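Local coordinates for thiol peroxidase (Aquifex aeolicus, PDB 2YZH), which probably reduces hydrogen peroxide and organic hydroperoxides to water and alcohols at the expense of thioredoxin, protecting the cell against oxidative stress, at residues V49-V55 and A133-I139. Residue numbers count along the deposited sequence, not the author numbering.
Sequences VQVIITV and ARAVFII
Two neighbouring antiparallel strands, 49-54 and 135-139, pair in the buried interior of the chain, between strands 80-86 and 145-150 of the mixed sheet, their axes 4.6 Å apart and their N-to-C directions at 167°. Extended backbones put Gln50 opposite Ile139, Ile52 opposite Phe137 and Thr54 opposite Ala135 as hydrogen-bonded pairs, alternating with the non-hydrogen-bonded pairs Val51–Ile138 and Ile53–Val136 (CA–CA 4.5 Å each). The ladder is regular: Gln50 N to Ile139 O 2.9 Å, Ile139 N to Gln50 O 2.7 Å, Ile52 N to Phe137 O and Phe137 N to Ile52 O both 2.9 Å, Thr54 N to Ala135 O 2.9 Å, Ala135 N to Thr54 O 3.2 Å. Such pairing belongs to the thioredoxin fold of peroxiredoxins, where strand 49-54, parallel to 80-86 on its other edge, runs toward the helix carrying the predicted peroxidatic Cys63. Alternation sorts the side chains: Val51, Ile53, Val136 and Ile138 face helices 61-73 and 160-170, with Val51 CG1 4.3 Å from Val136 CG1, whereas Ile52, Phe137 and Ile139, all with chi1 m, lie on the opposite face, Ile52 CD1 4.3 Å from Ile139 CG1. At the ladder's end Thr54, chi1 p, donates a hydrogen bond from OG1 to Ala133 O (2.8 Å), just before strand 135-139 begins. Arg134, chi1 and chi2 both t, lays its guanidinium beside Cys63, salt-bridged to Glu66 and hydrogen-bonded to the Ile154 carbonyl, consistent with the active-site arginine of peroxiredoxins.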
ATOM      1  N   VAL D  49     -28.725   1.597  10.134  1.00 19.85           N
ATOM      2  CA  VAL D  49     -28.378   2.475   9.021  1.00 19.60           C
ATOM      3  C   VAL D  49     -27.003   3.072   9.291  1.00 18.26           C
ATOM      4  O   VAL D  49     -26.750   3.603  10.370  1.00 19.04           O
ATOM      5  CB  VAL D  49     -29.415   3.611   8.843  1.00 20.47           C
ATOM      6  CG1 VAL D  49     -28.899   4.639   7.848  1.00 19.45           C
ATOM      7  CG2 VAL D  49     -30.729   3.033   8.337  1.00 20.82           C
ATOM      8  N   GLN D  50     -26.113   2.982   8.312  1.00 17.83           N
ATOM      9  CA  GLN D  50     -24.767   3.500   8.483  1.00 16.21           C
ATOM     10  C   GLN D  50     -24.523   4.772   7.695  1.00 16.70           C
ATOM     11  O   GLN D  50     -24.946   4.896   6.549  1.00 17.76           O
ATOM     12  CB  GLN D  50     -23.734   2.464   8.033  1.00 16.62           C
ATOM     13  CG  GLN D  50     -23.858   1.100   8.658  1.00 16.13           C
ATOM     14  CD  GLN D  50     -22.797   0.154   8.129  1.00 17.96           C
ATOM     15  OE1 GLN D  50     -21.604   0.389   8.313  1.00 17.06           O
ATOM     16  NE2 GLN D  50     -23.225  -0.912   7.462  1.00 15.06           N
ATOM     17  N   VAL D  51     -23.833   5.714   8.321  1.00 16.69           N
ATOM     18  CA  VAL D  51     -23.483   6.969   7.678  1.00 17.03           C
ATOM     19  C   VAL D  51     -21.965   7.075   7.752  1.00 17.61           C
ATOM     20  O   VAL D  51     -21.396   7.175   8.836  1.00 18.34           O
ATOM     21  CB  VAL D  51     -24.112   8.182   8.397  1.00 16.82           C
ATOM     22  CG1 VAL D  51     -23.701   9.477   7.693  1.00 16.69           C
ATOM     23  CG2 VAL D  51     -25.628   8.045   8.413  1.00 17.85           C
ATOM     24  N   ILE D  52     -21.320   7.030   6.593  1.00 17.29           N
ATOM     25  CA  ILE D  52     -19.870   7.111   6.509  1.00 14.67           C
ATOM     26  C   ILE D  52     -19.512   8.455   5.893  1.00 14.89           C
ATOM     27  O   ILE D  52     -19.874   8.745   4.755  1.00 15.79           O
ATOM     28  CB  ILE D  52     -19.318   5.968   5.642  1.00 16.95           C
ATOM     29  CG1 ILE D  52     -19.739   4.624   6.243  1.00 17.59           C
ATOM     30  CG2 ILE D  52     -17.803   6.062   5.543  1.00 16.70           C
ATOM     31  CD1 ILE D  52     -19.391   3.426   5.381  1.00 19.99           C
ATOM     32  N   ILE D  53     -18.799   9.269   6.660  1.00 14.22           N
ATOM     33  CA  ILE D  53     -18.406  10.601   6.233  1.00 13.58           C
ATOM     34  C   ILE D  53     -16.894  10.653   6.058  1.00 14.56           C
ATOM     35  O   ILE D  53     -16.152  10.466   7.017  1.00 15.79           O
ATOM     36  CB  ILE D  53     -18.832  11.638   7.303  1.00 16.82           C
ATOM     37  CG1 ILE D  53     -20.346  11.539   7.525  1.00 16.10           C
ATOM     38  CG2 ILE D  53     -18.403  13.042   6.885  1.00 17.92           C
ATOM     39  CD1 ILE D  53     -20.855  12.257   8.766  1.00 15.25           C
ATOM     40  N   THR D  54     -16.428  10.895   4.839  1.00 13.84           N
ATOM     41  CA  THR D  54     -14.990  10.960   4.628  1.00 12.78           C
ATOM     42  C   THR D  54     -14.511  12.400   4.557  1.00 13.94           C
ATOM     43  O   THR D  54     -15.195  13.271   4.018  1.00 13.79           O
ATOM     44  CB  THR D  54     -14.563  10.212   3.343  1.00 13.81           C
ATOM     45  OG1 THR D  54     -15.223  10.782   2.203  1.00 16.17           O
ATOM     46  CG2 THR D  54     -14.923   8.725   3.456  1.00 11.09           C
ATOM     47  N   VAL D  55     -13.348  12.648   5.141  1.00 13.18           N
ATOM     48  CA  VAL D  55     -12.756  13.976   5.133  1.00 13.75           C
ATOM     49  C   VAL D  55     -11.245  13.872   4.955  1.00 14.32           C
ATOM     50  O   VAL D  55     -10.628  12.858   5.287  1.00 13.87           O
ATOM     51  CB  VAL D  55     -13.049  14.765   6.452  1.00 12.98           C
ATOM     52  CG1 VAL D  55     -14.553  14.853   6.691  1.00 11.90           C
ATOM     53  CG2 VAL D  55     -12.355  14.101   7.642  1.00 13.96           C
ATOM     54  N   ALA D 133     -11.161  12.264  -0.187  1.00 11.11           N
ATOM     55  CA  ALA D 133     -11.953  13.422  -0.599  1.00 13.87           C
ATOM     56  C   ALA D 133     -13.144  13.547   0.352  1.00 14.90           C
ATOM     57  O   ALA D 133     -13.457  12.615   1.103  1.00 14.87           O
ATOM     58  CB  ALA D 133     -12.440  13.252  -2.033  1.00 14.41           C
ATOM     59  N   ARG D 134     -13.811  14.697   0.315  1.00 14.71           N
ATOM     60  CA  ARG D 134     -14.948  14.948   1.191  1.00 14.50           C
ATOM     61  C   ARG D 134     -16.218  14.359   0.592  1.00 14.38           C
ATOM     62  O   ARG D 134     -16.704  14.816  -0.449  1.00 13.43           O
ATOM     63  CB  ARG D 134     -15.103  16.456   1.408  1.00 14.80           C
ATOM     64  CG  ARG D 134     -15.976  16.853   2.594  1.00 16.71           C
ATOM     65  CD  ARG D 134     -16.054  18.380   2.711  1.00 13.97           C
ATOM     66  NE  ARG D 134     -14.729  19.003   2.709  1.00 14.96           N
ATOM     67  CZ  ARG D 134     -13.844  18.895   3.695  1.00 17.47           C
ATOM     68  NH1 ARG D 134     -14.137  18.187   4.781  1.00 17.50           N
ATOM     69  NH2 ARG D 134     -12.660  19.483   3.594  1.00 16.88           N
ATOM     70  N   ALA D 135     -16.755  13.337   1.248  1.00 11.70           N
ATOM     71  CA  ALA D 135     -17.958  12.687   0.756  1.00 13.33           C
ATOM     72  C   ALA D 135     -18.803  12.122   1.886  1.00 14.38           C
ATOM     73  O   ALA D 135     -18.358  12.043   3.034  1.00 16.40           O
ATOM     74  CB  ALA D 135     -17.584  11.569  -0.205  1.00 12.62           C
ATOM     75  N   VAL D 136     -20.023  11.734   1.543  1.00 14.47           N
ATOM     76  CA  VAL D 136     -20.948  11.147   2.498  1.00 15.06           C
ATOM     77  C   VAL D 136     -21.662   9.981   1.849  1.00 15.12           C
ATOM     78  O   VAL D 136     -22.131  10.080   0.718  1.00 16.88           O
ATOM     79  CB  VAL D 136     -22.008  12.155   2.976  1.00 13.21           C
ATOM     80  CG1 VAL D 136     -22.967  11.466   3.953  1.00 16.70           C
ATOM     81  CG2 VAL D 136     -21.336  13.332   3.648  1.00 14.14           C
ATOM     82  N   PHE D 137     -21.730   8.870   2.574  1.00 14.29           N
ATOM     83  CA  PHE D 137     -22.395   7.672   2.095  1.00 15.40           C
ATOM     84  C   PHE D 137     -23.377   7.249   3.164  1.00 16.41           C
ATOM     85  O   PHE D 137     -23.099   7.389   4.349  1.00 15.52           O
ATOM     86  CB  PHE D 137     -21.391   6.529   1.903  1.00 14.14           C
ATOM     87  CG  PHE D 137     -20.328   6.821   0.895  1.00 14.27           C
ATOM     88  CD1 PHE D 137     -20.568   6.636  -0.459  1.00 14.27           C
ATOM     89  CD2 PHE D 137     -19.096   7.329   1.299  1.00 14.17           C
ATOM     90  CE1 PHE D 137     -19.596   6.959  -1.407  1.00 14.08           C
ATOM     91  CE2 PHE D 137     -18.123   7.656   0.362  1.00 15.19           C
ATOM     92  CZ  PHE D 137     -18.376   7.469  -0.994  1.00 13.56           C
ATOM     93  N   ILE D 138     -24.531   6.753   2.745  1.00 15.50           N
ATOM     94  CA  ILE D 138     -25.507   6.245   3.693  1.00 16.66           C
ATOM     95  C   ILE D 138     -25.787   4.831   3.220  1.00 14.38           C
ATOM     96  O   ILE D 138     -26.145   4.614   2.062  1.00 15.27           O
ATOM     97  CB  ILE D 138     -26.803   7.070   3.705  1.00 15.67           C
ATOM     98  CG1 ILE D 138     -26.494   8.508   4.129  1.00 15.90           C
ATOM     99  CG2 ILE D 138     -27.786   6.460   4.695  1.00 18.69           C
ATOM    100  CD1 ILE D 138     -27.709   9.422   4.117  1.00 19.35           C
ATOM    101  N   ILE D 139     -25.584   3.873   4.115  1.00 15.09           N
ATOM    102  CA  ILE D 139     -25.778   2.464   3.803  1.00 14.63           C
ATOM    103  C   ILE D 139     -27.028   1.946   4.502  1.00 16.39           C
ATOM    104  O   ILE D 139     -27.209   2.182   5.698  1.00 17.29           O
ATOM    105  CB  ILE D 139     -24.560   1.637   4.284  1.00 15.57           C
ATOM    106  CG1 ILE D 139     -23.256   2.319   3.842  1.00 16.14           C
ATOM    107  CG2 ILE D 139     -24.650   0.214   3.764  1.00 13.89           C
ATOM    108  CD1 ILE D 139     -23.177   2.649   2.358  1.00 17.86           C
TER